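Long-range contacts in mediator of RNA polymerase II transcription subunit 18 (Schizosaccharomyces pombe, PDB 3C0T), which forms part of the Mediator complex, a coactivator that relays signals from gene-specific regulatory proteins to the basal RNA polymerase II transcription machinery: residues Tyr141-Pro146 with Pro164-Val169; Tyr124-Leu129 with Thr137-Gln142; Val37-Lys42 with Phe112-Gly117. One frame throughout, in Å; residues are numbered along the deposited sequence.

Contact 1 of 3, residues Tyr141-Pro146 with Pro164-Val169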
# COMPACT_ATOMS: atom_id res chain seq x y z
N TYR A 141 -7.86 -2.80 -0.88
CA TYR A 141 -8.02 -1.36 -0.69
C TYR A 141 -8.25 -0.54 -1.94
O TYR A 141 -8.15 -1.01 -3.07
CB TYR A 141 -6.77 -0.80 -0.01
CG TYR A 141 -5.53 -0.82 -0.89
CD1 TYR A 141 -4.76 -1.98 -1.03
CD2 TYR A 141 -5.13 0.31 -1.59
CE1 TYR A 141 -3.63 -2.01 -1.84
CE2 TYR A 141 -4.00 0.30 -2.41
CZ TYR A 141 -3.25 -0.86 -2.53
OH TYR A 141 -2.12 -0.88 -3.33
N GLN A 142 -8.52 0.74 -1.70
CA GLN A 142 -8.76 1.70 -2.76
C GLN A 142 -7.90 2.90 -2.42
O GLN A 142 -7.76 3.25 -1.25
CB GLN A 142 -10.24 2.08 -2.76
CG GLN A 142 -10.76 2.49 -4.12
CD GLN A 142 -12.25 2.37 -4.20
OE1 GLN A 142 -12.99 3.07 -3.50
NE2 GLN A 142 -12.72 1.46 -5.05
N THR A 143 -7.29 3.53 -3.42
CA THR A 143 -6.48 4.69 -3.11
C THR A 143 -7.29 5.94 -3.46
O THR A 143 -7.78 6.10 -4.58
CB THR A 143 -5.08 4.64 -3.80
OG1 THR A 143 -5.02 5.56 -4.88
CG2 THR A 143 -4.77 3.26 -4.28
N LEU A 144 -7.45 6.79 -2.45
CA LEU A 144 -8.23 8.01 -2.56
C LEU A 144 -7.42 9.29 -2.57
O LEU A 144 -6.21 9.28 -2.34
CB LEU A 144 -9.25 8.05 -1.42
CG LEU A 144 -10.57 7.25 -1.55
CD1 LEU A 144 -10.54 6.30 -2.74
CD2 LEU A 144 -10.83 6.51 -0.25
N ILE A 145 -8.10 10.40 -2.83
CA ILE A 145 -7.48 11.72 -2.89
C ILE A 145 -8.21 12.67 -1.94
O ILE A 145 -9.43 12.78 -1.99
CB ILE A 145 -7.59 12.32 -4.33
CG1 ILE A 145 -6.94 11.36 -5.34
CG2 ILE A 145 -6.91 13.68 -4.40
CD1 ILE A 145 -5.48 11.09 -5.05
N PRO A 146 -7.47 13.35 -1.06
CA PRO A 146 -8.07 14.29 -0.10
C PRO A 146 -8.82 15.39 -0.85
O PRO A 146 -8.43 15.78 -1.96
CB PRO A 146 -6.86 14.86 0.65
CG PRO A 146 -5.82 13.81 0.50
CD PRO A 146 -6.00 13.33 -0.91
N PRO A 164 -11.15 0.04 -9.51
CA PRO A 164 -11.22 -1.30 -8.91
C PRO A 164 -10.53 -1.27 -7.54
O PRO A 164 -9.79 -0.33 -7.23
CB PRO A 164 -10.45 -2.15 -9.91
CG PRO A 164 -9.37 -1.20 -10.36
CD PRO A 164 -10.15 0.08 -10.59
N TRP A 165 -10.79 -2.29 -6.73
CA TRP A 165 -10.14 -2.39 -5.43
C TRP A 165 -8.87 -3.18 -5.70
O TRP A 165 -8.85 -4.05 -6.58
CB TRP A 165 -11.00 -3.15 -4.44
CG TRP A 165 -12.17 -2.38 -3.94
CD1 TRP A 165 -13.35 -2.18 -4.60
CD2 TRP A 165 -12.29 -1.70 -2.69
NE1 TRP A 165 -14.20 -1.41 -3.83
CE2 TRP A 165 -13.57 -1.10 -2.65
CE3 TRP A 165 -11.43 -1.54 -1.59
CZ2 TRP A 165 -14.02 -0.35 -1.56
CZ3 TRP A 165 -11.89 -0.79 -0.49
CH2 TRP A 165 -13.17 -0.20 -0.49
N ILE A 166 -7.81 -2.87 -4.97
CA ILE A 166 -6.55 -3.58 -5.15
C ILE A 166 -6.41 -4.62 -4.05
O ILE A 166 -6.68 -4.34 -2.88
CB ILE A 166 -5.35 -2.60 -5.10
CG1 ILE A 166 -5.41 -1.66 -6.30
CG2 ILE A 166 -4.02 -3.37 -5.09
CD1 ILE A 166 -4.31 -0.62 -6.32
N LEU A 167 -6.01 -5.83 -4.44
CA LEU A 167 -5.80 -6.92 -3.50
C LEU A 167 -4.30 -7.12 -3.40
O LEU A 167 -3.66 -7.55 -4.36
CB LEU A 167 -6.44 -8.22 -4.01
CG LEU A 167 -7.52 -8.87 -3.15
CD1 LEU A 167 -7.76 -10.28 -3.65
CD2 LEU A 167 -7.11 -8.93 -1.69
N HIS A 168 -3.73 -6.81 -2.23
CA HIS A 168 -2.30 -6.94 -2.01
C HIS A 168 -2.01 -7.96 -0.90
O HIS A 168 -2.42 -7.77 0.25
CB HIS A 168 -1.72 -5.58 -1.62
CG HIS A 168 -0.23 -5.57 -1.45
ND1 HIS A 168 0.46 -4.44 -1.05
CD2 HIS A 168 0.70 -6.54 -1.62
CE1 HIS A 168 1.75 -4.72 -0.98
NE2 HIS A 168 1.93 -5.98 -1.32
N VAL A 169 -1.33 -9.05 -1.26
CA VAL A 169 -0.98 -10.08 -0.29
C VAL A 169 0.52 -10.02 -0.06
O VAL A 169 1.30 -10.02 -1.01
CB VAL A 169 -1.36 -11.49 -0.81
CG1 VAL A 169 -1.11 -12.53 0.28
CG2 VAL A 169 -2.83 -11.51 -1.24
O HOH W 1 -7.98 1.75 -5.75
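Tyr141 and Ile166 form an antiparallel hydrogen-bonded pair: Tyr141 N donates to Ile166 O (2.8 Å) and Ile166 N to Tyr141 O (2.7 Å). The short strands run at 124°, and on the Pro164 side a water accepts from Thr143 N and donates to Pro164 O.

Apolar packing accompanies the pair. Tyr141 CG stands between its backbone N and carbonyl carbon (chi1 69°), and Ile166 CB lies over one ring face, 3.9 Å from the centroid of the Tyr141 ring. A branched isoleucine suits this place because CG2 and CD1 reach the hydroxyl end, CG2 3.5 Å from Tyr141 CE1. His168 CB sits at the ring edge. The two strands are neighbours in the antiparallel barrel-like sheet of Med18, a member of the CYTH clan, and their side chains alternate between its two faces.

On the face opposite Tyr141, Gln142 covers the indole of Trp165. Gln142 CB is 4.1 Å from the centroid of the Trp165 six-membered ring, and the extended chain carries the amide on across the same surface, its plane 30° from the ring's. Gln142 NE2 and Trp165 NE1, 3.5 Å apart, are both donors and form no hydrogen bond; Phe15 stacks on the indole as well.

Contact 2 of 3, residues Tyr124-Leu129 with Thr137-Gln142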
# COMPACT_ATOMS: atom_id res chain seq x y z
N TYR A 124 -1.77 10.75 -0.77
CA TYR A 124 -3.01 10.05 -1.04
C TYR A 124 -3.50 9.35 0.22
O TYR A 124 -2.81 9.32 1.25
CB TYR A 124 -2.85 9.02 -2.18
CG TYR A 124 -1.70 8.06 -1.99
CD1 TYR A 124 -0.41 8.42 -2.37
CD2 TYR A 124 -1.90 6.80 -1.41
CE1 TYR A 124 0.66 7.55 -2.16
CE2 TYR A 124 -0.84 5.93 -1.20
CZ TYR A 124 0.44 6.31 -1.58
OH TYR A 124 1.50 5.45 -1.39
N ILE A 125 -4.69 8.79 0.13
CA ILE A 125 -5.31 8.11 1.24
C ILE A 125 -5.62 6.67 0.85
O ILE A 125 -6.01 6.39 -0.28
CB ILE A 125 -6.61 8.84 1.64
CG1 ILE A 125 -6.25 10.15 2.36
CG2 ILE A 125 -7.49 7.94 2.51
CD1 ILE A 125 -7.44 11.03 2.69
N ILE A 126 -5.40 5.75 1.79
CA ILE A 126 -5.70 4.34 1.54
C ILE A 126 -6.88 3.94 2.42
O ILE A 126 -6.87 4.13 3.64
CB ILE A 126 -4.51 3.40 1.88
CG1 ILE A 126 -3.32 3.67 0.94
CG2 ILE A 126 -4.95 1.94 1.72
CD1 ILE A 126 -3.66 3.56 -0.53
N GLN A 127 -7.89 3.39 1.75
CA GLN A 127 -9.11 2.93 2.39
C GLN A 127 -9.24 1.44 2.09
O GLN A 127 -9.17 1.04 0.92
CB GLN A 127 -10.31 3.66 1.77
CG GLN A 127 -11.67 3.09 2.14
CD GLN A 127 -12.76 3.49 1.15
OE1 GLN A 127 -13.85 3.88 1.55
NE2 GLN A 127 -12.47 3.38 -0.14
N GLY A 128 -9.44 0.62 3.12
CA GLY A 128 -9.58 -0.80 2.86
C GLY A 128 -9.73 -1.68 4.08
O GLY A 128 -9.92 -1.19 5.20
N LEU A 129 -9.63 -2.98 3.84
CA LEU A 129 -9.75 -3.99 4.88
C LEU A 129 -8.49 -4.85 4.89
O LEU A 129 -7.85 -5.05 3.86
CB LEU A 129 -10.97 -4.88 4.63
CG LEU A 129 -12.34 -4.23 4.86
CD1 LEU A 129 -13.46 -5.13 4.33
CD2 LEU A 129 -12.51 -3.96 6.34
N THR A 137 -0.40 -11.27 5.24
CA THR A 137 -1.43 -10.26 5.35
C THR A 137 -2.05 -10.06 3.98
O THR A 137 -1.35 -10.01 2.97
CB THR A 137 -0.85 -8.92 5.83
OG1 THR A 137 -0.31 -9.07 7.15
CG2 THR A 137 -1.93 -7.83 5.85
N VAL A 138 -3.37 -9.96 3.94
CA VAL A 138 -4.03 -9.72 2.68
C VAL A 138 -4.89 -8.48 2.86
O VAL A 138 -5.82 -8.45 3.67
CB VAL A 138 -4.86 -10.94 2.22
CG1 VAL A 138 -5.24 -11.76 3.42
CG2 VAL A 138 -6.08 -10.50 1.44
N ARG A 139 -4.53 -7.45 2.11
CA ARG A 139 -5.21 -6.17 2.16
C ARG A 139 -5.97 -5.90 0.86
O ARG A 139 -5.44 -6.12 -0.23
CB ARG A 139 -4.15 -5.08 2.42
CG ARG A 139 -4.64 -3.66 2.29
CD ARG A 139 -3.50 -2.65 2.41
NE ARG A 139 -2.96 -2.57 3.77
CZ ARG A 139 -2.40 -1.47 4.28
NH1 ARG A 139 -2.31 -0.37 3.54
NH2 ARG A 139 -1.96 -1.46 5.53
N ILE A 140 -7.22 -5.46 0.99
CA ILE A 140 -8.02 -5.12 -0.18
C ILE A 140 -8.32 -3.64 0.04
O ILE A 140 -8.92 -3.25 1.05
CB ILE A 140 -9.32 -5.98 -0.27
CG1 ILE A 140 -10.09 -5.62 -1.55
CG2 ILE A 140 -10.18 -5.80 0.97
CD1 ILE A 140 -11.19 -6.61 -1.89
N TYR A 141 -7.86 -2.80 -0.88
CA TYR A 141 -8.02 -1.36 -0.69
C TYR A 141 -8.25 -0.54 -1.94
O TYR A 141 -8.15 -1.01 -3.07
CB TYR A 141 -6.77 -0.80 -0.01
CG TYR A 141 -5.53 -0.82 -0.89
CD1 TYR A 141 -4.76 -1.98 -1.03
CD2 TYR A 141 -5.13 0.31 -1.59
CE1 TYR A 141 -3.63 -2.01 -1.84
CE2 TYR A 141 -4.00 0.30 -2.41
CZ TYR A 141 -3.25 -0.86 -2.53
OH TYR A 141 -2.12 -0.88 -3.33
N GLN A 142 -8.52 0.74 -1.70
CA GLN A 142 -8.76 1.70 -2.76
C GLN A 142 -7.90 2.90 -2.42
O GLN A 142 -7.76 3.25 -1.25
CB GLN A 142 -10.24 2.08 -2.76
CG GLN A 142 -10.76 2.49 -4.12
CD GLN A 142 -12.25 2.37 -4.20
OE1 GLN A 142 -12.99 3.07 -3.50
NE2 GLN A 142 -12.72 1.46 -5.05
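Ile126 meets the Tyr141 ring obliquely, with CG2 and CD1 both 3.7 Å from Tyr141 CD2. The same CG2 approaches the Arg139 guanidinium, also obliquely, at 4.0 Å from NH1. Within its own strand, Ile126 CG1 lies at the edge of the Tyr124 ring, in its plane. Two more flat groups, the amides of Gln127 and Gln142, belong to side chains that run side by side in the same direction on the other face of the sheet, their amide planes 50° apart; Gln127 NE2 comes 3.7 Å from Gln142 CB. Farther along that face Leu129 CB packs on Ile140 CG2.

The strands are the arms of a beta hairpin. Gln127 with Gln142 and Leu129 with Ile140 are hydrogen-bonded antiparallel pairs, each joined by two backbone bonds, of which Gln142 N to Gln127 O is the shortest at 2.7 Å. Between them lies the non-hydrogen-bonded pair Gly128 and Tyr141, with CA atoms only 3.9 Å apart. A CB on Gly128 would collide with Ile140 O and Tyr141 CB, so glycine permits this close approach.

An alanine in place of Ile126 would probably open a gap beside the Tyr141 ring, where CG2 and CD1 now lie, and take away the methyl near Arg139 NH1. The ring and Ile126 also pack against apolar side chains of another protein chain.

Arg139 bends at chi3 (-70°), which turns NE aside from the line of the chain; NH1 forms a salt bridge with Glu34 and NH2 another with Glu130. An arginine suits this place because its aliphatic stem packs by the backbone, CG 3.8 Å from Leu129 O, while the guanidinium reaches the carboxylates, which are likely to balance its charge beside apolar Ile126.

Contact 3 of 3, residues Val37-Lys42 with Phe112-Gly117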
# COMPACT_ATOMS: atom_id res chain seq x y z
N VAL A 37 2.03 10.60 2.63
CA VAL A 37 2.63 11.78 2.01
C VAL A 37 4.02 11.32 1.58
O VAL A 37 4.77 10.72 2.37
CB VAL A 37 2.72 13.00 2.98
CG1 VAL A 37 1.46 13.09 3.81
CG2 VAL A 37 3.94 12.88 3.87
N VAL A 38 4.36 11.56 0.32
CA VAL A 38 5.64 11.14 -0.20
C VAL A 38 6.57 12.32 -0.47
O VAL A 38 6.14 13.34 -0.99
CB VAL A 38 5.44 10.33 -1.51
CG1 VAL A 38 6.77 9.82 -2.04
CG2 VAL A 38 4.48 9.17 -1.24
N TYR A 39 7.84 12.16 -0.09
CA TYR A 39 8.86 13.20 -0.28
C TYR A 39 10.01 12.69 -1.13
O TYR A 39 10.48 11.57 -0.96
CB TYR A 39 9.42 13.68 1.06
CG TYR A 39 8.50 14.60 1.81
CD1 TYR A 39 7.43 14.10 2.55
CD2 TYR A 39 8.68 15.98 1.77
CE1 TYR A 39 6.56 14.95 3.23
CE2 TYR A 39 7.82 16.84 2.45
CZ TYR A 39 6.77 16.32 3.18
OH TYR A 39 5.91 17.16 3.85
N ARG A 40 10.48 13.54 -2.03
CA ARG A 40 11.58 13.15 -2.90
C ARG A 40 12.77 14.05 -2.62
O ARG A 40 12.62 15.16 -2.11
CB ARG A 40 11.16 13.32 -4.36
CG ARG A 40 10.86 14.76 -4.69
CD ARG A 40 10.38 14.93 -6.11
NE ARG A 40 10.15 16.34 -6.37
CZ ARG A 40 9.73 16.83 -7.53
NH1 ARG A 40 9.55 18.14 -7.67
NH2 ARG A 40 9.49 16.02 -8.55
N PRO A 41 13.99 13.57 -2.93
CA PRO A 41 15.21 14.35 -2.70
C PRO A 41 15.11 15.70 -3.40
O PRO A 41 14.63 15.79 -4.52
CB PRO A 41 16.29 13.46 -3.30
CG PRO A 41 15.77 12.08 -3.01
CD PRO A 41 14.32 12.21 -3.41
N LYS A 42 15.56 16.75 -2.71
CA LYS A 42 15.52 18.12 -3.25
C LYS A 42 16.73 18.43 -4.13
O LYS A 42 17.03 17.72 -5.09
CB LYS A 42 15.46 19.11 -2.08
CG LYS A 42 15.03 20.52 -2.45
CD LYS A 42 15.10 21.45 -1.23
CE LYS A 42 14.22 20.95 -0.09
NZ LYS A 42 14.29 21.82 1.13
N PHE A 112 10.80 18.11 9.43
CA PHE A 112 12.10 17.52 9.69
C PHE A 112 12.65 16.88 8.43
O PHE A 112 13.85 16.98 8.14
CB PHE A 112 12.02 16.45 10.78
CG PHE A 112 13.36 15.88 11.16
CD1 PHE A 112 14.13 16.48 12.15
CD2 PHE A 112 13.85 14.76 10.50
CE1 PHE A 112 15.38 15.96 12.48
CE2 PHE A 112 15.10 14.23 10.83
CZ PHE A 112 15.87 14.84 11.82
N VAL A 113 11.79 16.20 7.67
CA VAL A 113 12.26 15.55 6.45
C VAL A 113 12.64 16.59 5.40
O VAL A 113 13.52 16.34 4.58
CB VAL A 113 11.21 14.57 5.87
CG1 VAL A 113 10.65 13.69 6.99
CG2 VAL A 113 10.12 15.34 5.18
N GLU A 114 11.98 17.74 5.42
CA GLU A 114 12.31 18.80 4.46
C GLU A 114 13.69 19.32 4.83
O GLU A 114 14.49 19.65 3.95
CB GLU A 114 11.28 19.93 4.50
CG GLU A 114 9.88 19.49 4.15
CD GLU A 114 8.87 20.63 4.15
OE1 GLU A 114 8.87 21.43 5.11
OE2 GLU A 114 8.08 20.72 3.19
N LYS A 115 13.97 19.40 6.13
CA LYS A 115 15.27 19.87 6.59
C LYS A 115 16.38 18.94 6.12
O LYS A 115 17.49 19.38 5.84
CB LYS A 115 15.31 19.94 8.11
CG LYS A 115 15.06 21.33 8.69
CD LYS A 115 13.61 21.77 8.53
CE LYS A 115 13.35 23.03 9.35
NZ LYS A 115 11.91 23.43 9.34
N MET A 116 16.07 17.65 6.02
CA MET A 116 17.04 16.67 5.56
C MET A 116 17.33 16.82 4.08
O MET A 116 18.20 16.13 3.54
CB MET A 116 16.53 15.25 5.81
CG MET A 116 16.46 14.83 7.26
SD MET A 116 16.07 13.08 7.37
CE MET A 116 14.28 13.15 7.42
N GLY A 117 16.60 17.70 3.41
CA GLY A 117 16.82 17.91 1.99
C GLY A 117 15.79 17.24 1.09
O GLY A 117 16.12 16.78 -0.01
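Lys42 N donates to Gly117 O at 2.8 Å, the one hydrogen bond between the strand end and the turn after the helix. The N-H...O angle is 158°, and the donor is tilted 27° from the carbonyl plane. Lys42 CB also lies close to this oxygen, at 3.2 Å. Gly117 has positive phi as the chain leaves the helix, and a side chain there would be jammed against the preceding carbonyl oxygen, which explains the glycine. Its own N bonds to Glu114 O at 2.9 Å.

Beyond CB the lysine reaches back over this turn. The bend at its chi3 places CE to one side, and NZ ends 3.6 Å from Glu114 O, near the carbonyl end of the helix, where a positive charge would probably be favoured. The carboxylate of Glu114 is farther away, and the lysine side chain also touches Glu119.

Apolar packing lies deeper. Val113 CG2 sits over the centre of the Tyr39 ring, 3.7 Å from its centroid, and the two side chains cross at about a right angle. A compact branched valine fits here, since a single methyl can seat on the ring. Glu114 CG touches Tyr39 CE2 obliquely at 3.8 Å, and Glu114 OE2 lies at the ring edge, in its plane, the carboxylate turned 88° from the ring.

Strand 27-41 pairs with strand 118-133, as in the backbone bonding of Arg40 with Glu119. The arrangement is thus a helix packed on a strand of an antiparallel sheet, with Gly117 leading from helix 109-115 into strand 118-133, the neighbour of strand 27-41 in the sheet.

All three contacts reach one antiparallel sheet, contacts 1 and 2 by strand pairing and contact 3 by a helix packed on a strand. Contacts 1 and 2 adjoin, their centres 5 Å apart: they share Tyr141 and Gln142 of strand 136-146, which pairs with strand 165-173 in contact 1 and with strand 118-133 in contact 2. Probable hydrogen bonds continue the pairing between them, Leu144 N to Ile125 O at 2.6 Å and His168 N to Arg139 O at 2.7 Å. Contact 3 lies toward the periphery, its centre about 25 Å from each of the other two. It still touches contact 2, through Val38 CG2 and Tyr124 CE1 at 4.3 Å, because strands 27-41 and 118-133 are neighbours; contact 1 stays about 8 Å away at the nearest atoms.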